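Local coordinates for protein antitoxin (Nitrosomonas europaea, PDB 2ODK) that probably serves as the antitoxin component of a type II toxin-antitoxin system, at the interface of chains A and B. Coordinates in Å, arbitrary orientation; residue numbers count along the deposited sequence, not the author numbering. Chains: chain A/B, Hypothetical protein.

The interface of chains A and B. Residues chain A 3, 27, 38-39, 41, 46; chain B 41-43, 46-47.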
HETATM    1  N   MSE A   3      -0.606  -2.704 -11.114  1.00 33.73           N
HETATM    2  CA  MSE A   3      -2.043  -2.791 -10.725  1.00 32.21           C
HETATM    3  C   MSE A   3      -2.531  -4.251 -10.820  1.00 31.17           C
HETATM    4  O   MSE A   3      -3.729  -4.489 -10.973  1.00 33.15           O
HETATM    5  CB  MSE A   3      -2.930  -1.860 -11.573  1.00 33.19           C
HETATM    6  CG  MSE A   3      -2.704  -0.339 -11.377  1.00 33.61           C
HETATM    7 SE   MSE A   3      -3.075   0.375  -9.596  0.40 32.51          SE
HETATM    8  CE  MSE A   3      -3.023   2.282 -10.052  1.00 34.70           C
ATOM      9  N   PRO A  27       2.224   0.557  -8.606  1.00 14.15           N
ATOM     10  CA  PRO A  27       1.136   0.310  -7.626  1.00 13.46           C
ATOM     11  C   PRO A  27       0.513  -1.075  -7.744  1.00 13.15           C
ATOM     12  O   PRO A  27       0.171  -1.514  -8.855  1.00 15.00           O
ATOM     13  CB  PRO A  27       0.133   1.402  -7.955  1.00 14.80           C
ATOM     14  CG  PRO A  27       1.063   2.585  -8.384  1.00 14.96           C
ATOM     15  CD  PRO A  27       2.137   1.908  -9.199  1.00 15.66           C
ATOM     16  N   ALA A  38      -7.434  -1.395  -1.534  1.00 11.70           N
ATOM     17  CA  ALA A  38      -6.324  -0.473  -1.281  1.00 11.08           C
ATOM     18  C   ALA A  38      -5.231  -0.686  -2.283  1.00 11.39           C
ATOM     19  O   ALA A  38      -5.282  -1.636  -3.054  1.00 11.06           O
ATOM     20  CB  ALA A  38      -5.800  -0.650   0.157  1.00 12.07           C
ATOM     21  N   VAL A  39      -4.236   0.206  -2.304  1.00 11.50           N
ATOM     22  CA  VAL A  39      -3.179   0.070  -3.307  0.60 12.13           C
ATOM     23  C   VAL A  39      -1.846   0.420  -2.640  1.00 10.82           C
ATOM     24  O   VAL A  39      -1.758   1.374  -1.860  1.00 11.48           O
ATOM     25  CB  VAL A  39      -3.499   0.919  -4.562  0.60 12.91           C
ATOM     26  CG1 VAL A  39      -3.773   2.339  -4.199  0.60 13.60           C
ATOM     27  CG2 VAL A  39      -2.403   0.841  -5.595  0.60 11.72           C
ATOM     28  N   VAL A  41       1.697   1.808  -3.008  1.00 10.53           N
ATOM     29  CA  VAL A  41       2.274   2.755  -3.961  1.00 11.21           C
ATOM     30  C   VAL A  41       3.723   3.035  -3.536  1.00 10.57           C
ATOM     31  O   VAL A  41       3.988   3.192  -2.366  1.00 10.72           O
ATOM     32  CB  VAL A  41       1.489   4.099  -3.895  1.00 11.46           C
ATOM     33  CG1 VAL A  41       2.080   5.159  -4.827  1.00 13.01           C
ATOM     34  CG2 VAL A  41      -0.015   3.856  -4.184  1.00 14.23           C
ATOM     35  N   TRP A  46       3.850   8.490  -4.296  1.00 11.79           N
ATOM     36  CA  TRP A  46       2.840   9.082  -3.451  1.00 13.17           C
ATOM     37  C   TRP A  46       3.184  10.527  -3.053  1.00 11.61           C
ATOM     38  O   TRP A  46       2.322  11.434  -3.134  1.00 13.09           O
ATOM     39  CB  TRP A  46       2.716   8.201  -2.196  1.00 16.40           C
ATOM     40  CG  TRP A  46       1.908   8.764  -1.063  1.00 18.97           C
ATOM     41  CD1 TRP A  46       2.364   9.197   0.178  1.00 20.29           C
ATOM     42  CD2 TRP A  46       0.529   8.910  -1.065  1.00 20.12           C
ATOM     43  NE1 TRP A  46       1.304   9.610   0.933  1.00 26.85           N
ATOM     44  CE2 TRP A  46       0.156   9.431   0.208  1.00 19.12           C
ATOM     45  CE3 TRP A  46      -0.448   8.615  -1.982  1.00 18.08           C
ATOM     46  CZ2 TRP A  46      -1.148   9.700   0.550  1.00 22.79           C
ATOM     47  CZ3 TRP A  46      -1.802   8.894  -1.619  1.00 22.37           C
ATOM     48  CH2 TRP A  46      -2.117   9.416  -0.378  1.00 22.08           C
TER
ATOM     49  N   VAL B  41      -2.607   2.853   0.431  1.00  9.86           N
ATOM     50  CA  VAL B  41      -3.565   3.951   0.326  1.00 10.77           C
ATOM     51  C   VAL B  41      -4.944   3.349   0.024  1.00 11.48           C
ATOM     52  O   VAL B  41      -5.068   2.477  -0.842  1.00 11.25           O
ATOM     53  CB  VAL B  41      -3.163   4.886  -0.869  1.00 11.35           C
ATOM     54  CG1 VAL B  41      -4.124   6.073  -1.009  1.00 13.70           C
ATOM     55  CG2 VAL B  41      -1.712   5.378  -0.730  1.00 12.58           C
ATOM     56  N   PRO B  42      -5.986   3.849   0.706  1.00 12.03           N
ATOM     57  CA  PRO B  42      -7.325   3.314   0.376  1.00 12.74           C
ATOM     58  C   PRO B  42      -7.617   3.567  -1.093  1.00 13.61           C
ATOM     59  O   PRO B  42      -7.245   4.624  -1.611  1.00 14.31           O
ATOM     60  CB  PRO B  42      -8.273   4.138   1.245  1.00 15.54           C
ATOM     61  CG  PRO B  42      -7.403   4.752   2.308  1.00 15.32           C
ATOM     62  CD  PRO B  42      -6.000   4.880   1.767  1.00 12.76           C
ATOM     63  N   ILE B  43      -8.285   2.641  -1.775  1.00 14.63           N
ATOM     64  CA  ILE B  43      -8.407   2.701  -3.231  0.60 16.19           C
ATOM     65  C   ILE B  43      -9.134   3.969  -3.727  1.00 16.73           C
ATOM     66  O   ILE B  43      -8.754   4.568  -4.751  1.00 17.35           O
ATOM     67  CB  ILE B  43      -9.063   1.411  -3.761  0.60 17.20           C
ATOM     68  CG1 ILE B  43      -8.941   1.334  -5.283  0.60 19.12           C
ATOM     69  CG2 ILE B  43     -10.520   1.277  -3.233  0.60 17.09           C
ATOM     70  CD1 ILE B  43      -7.485   1.262  -5.791  0.60 20.05           C
ATOM     71  N   TRP B  46      -6.804   6.931  -3.444  1.00 16.41           N
ATOM     72  CA  TRP B  46      -5.826   6.867  -4.538  1.00 17.87           C
ATOM     73  C   TRP B  46      -6.400   7.430  -5.840  1.00 20.09           C
ATOM     74  O   TRP B  46      -5.773   8.286  -6.507  1.00 20.65           O
ATOM     75  CB  TRP B  46      -5.393   5.423  -4.746  1.00 18.44           C
ATOM     76  CG  TRP B  46      -4.500   5.195  -5.906  1.00 20.33           C
ATOM     77  CD1 TRP B  46      -4.753   4.408  -7.009  1.00 22.61           C
ATOM     78  CD2 TRP B  46      -3.174   5.702  -6.067  1.00 20.43           C
ATOM     79  NE1 TRP B  46      -3.665   4.419  -7.848  1.00 23.93           N
ATOM     80  CE2 TRP B  46      -2.690   5.211  -7.308  1.00 21.31           C
ATOM     81  CE3 TRP B  46      -2.361   6.556  -5.310  1.00 20.07           C
ATOM     82  CZ2 TRP B  46      -1.418   5.523  -7.799  1.00 22.90           C
ATOM     83  CZ3 TRP B  46      -1.071   6.872  -5.818  1.00 22.74           C
ATOM     84  CH2 TRP B  46      -0.629   6.341  -7.042  1.00 23.00           C
ATOM     85  N   ARG B  47      -7.590   6.972  -6.205  1.00 20.84           N
ATOM     86  CA  ARG B  47      -8.236   7.425  -7.453  0.60 22.93           C
ATOM     87  C   ARG B  47      -8.468   8.927  -7.400  1.00 23.17           C
ATOM     88  O   ARG B  47      -8.235   9.660  -8.407  1.00 24.62           O
ATOM     89  CB  ARG B  47      -9.569   6.686  -7.686  0.60 23.99           C
ATOM     90  CG  ARG B  47      -9.506   5.147  -7.708  0.60 26.81           C
ATOM     91  CD  ARG B  47      -8.705   4.532  -8.873  0.60 31.32           C
ATOM     92  NE  ARG B  47      -9.067   3.122  -9.066  0.60 33.97           N
ATOM     93  CZ  ARG B  47      -8.280   2.188  -9.606  0.60 34.32           C
ATOM     94  NH1 ARG B  47      -7.051   2.495 -10.010  0.60 35.20           N
ATOM     95  NH2 ARG B  47      -8.721   0.931  -9.721  0.60 33.61           N
TER
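An antiparallel pairing of strand 35-42 from each chain joins the two copies in the crystal, an arrangement consistent with the dimers formed by Phd/YefM antitoxins; A:Val39 is bridged to B:Val41 and A:Ala38 to B:Pro42. The two valine backbones exchange two hydrogen bonds, A:Val39 N to B:Val41 O at 2.8 Å and B:Val41 N to A:Val39 O at 2.9 Å. Above this pairing the indole of B:Trp46 lies flat against chain A. Its CG is anti to the backbone N (chi1 175°), which extends the ring from helix 43-52 over the partner strand. Two valines press on one face. A:Val39 sets CG1 over the five-membered ring, 3.4 Å from B:Trp46 CG. With chi1 at 54°, this branch lies between the backbone N and the carbonyl carbon and points at the indole, while CG2 is anti to the backbone N. A:Val41 sets CG2 over the six-membered ring, 3.6 Å from B:Trp46 CZ3. A:Pro27 CG continues the same face past its rim, 3.9 Å from B:Trp46 CZ2. The methyl CE of selenomethionine A:Met3 ends beside the indole nitrogen at a spacing too short to be trusted, so its exact placement is doubtful. The two-fold twin appears where B:Val41 CG2 rests over the six-membered ring of A:Trp46, 3.6 Å from A:Trp46 CZ3. The paired strands thus cross the two-fold centre, and each chain's following helix, 43-52, carries its tryptophan onto the other chain's strand.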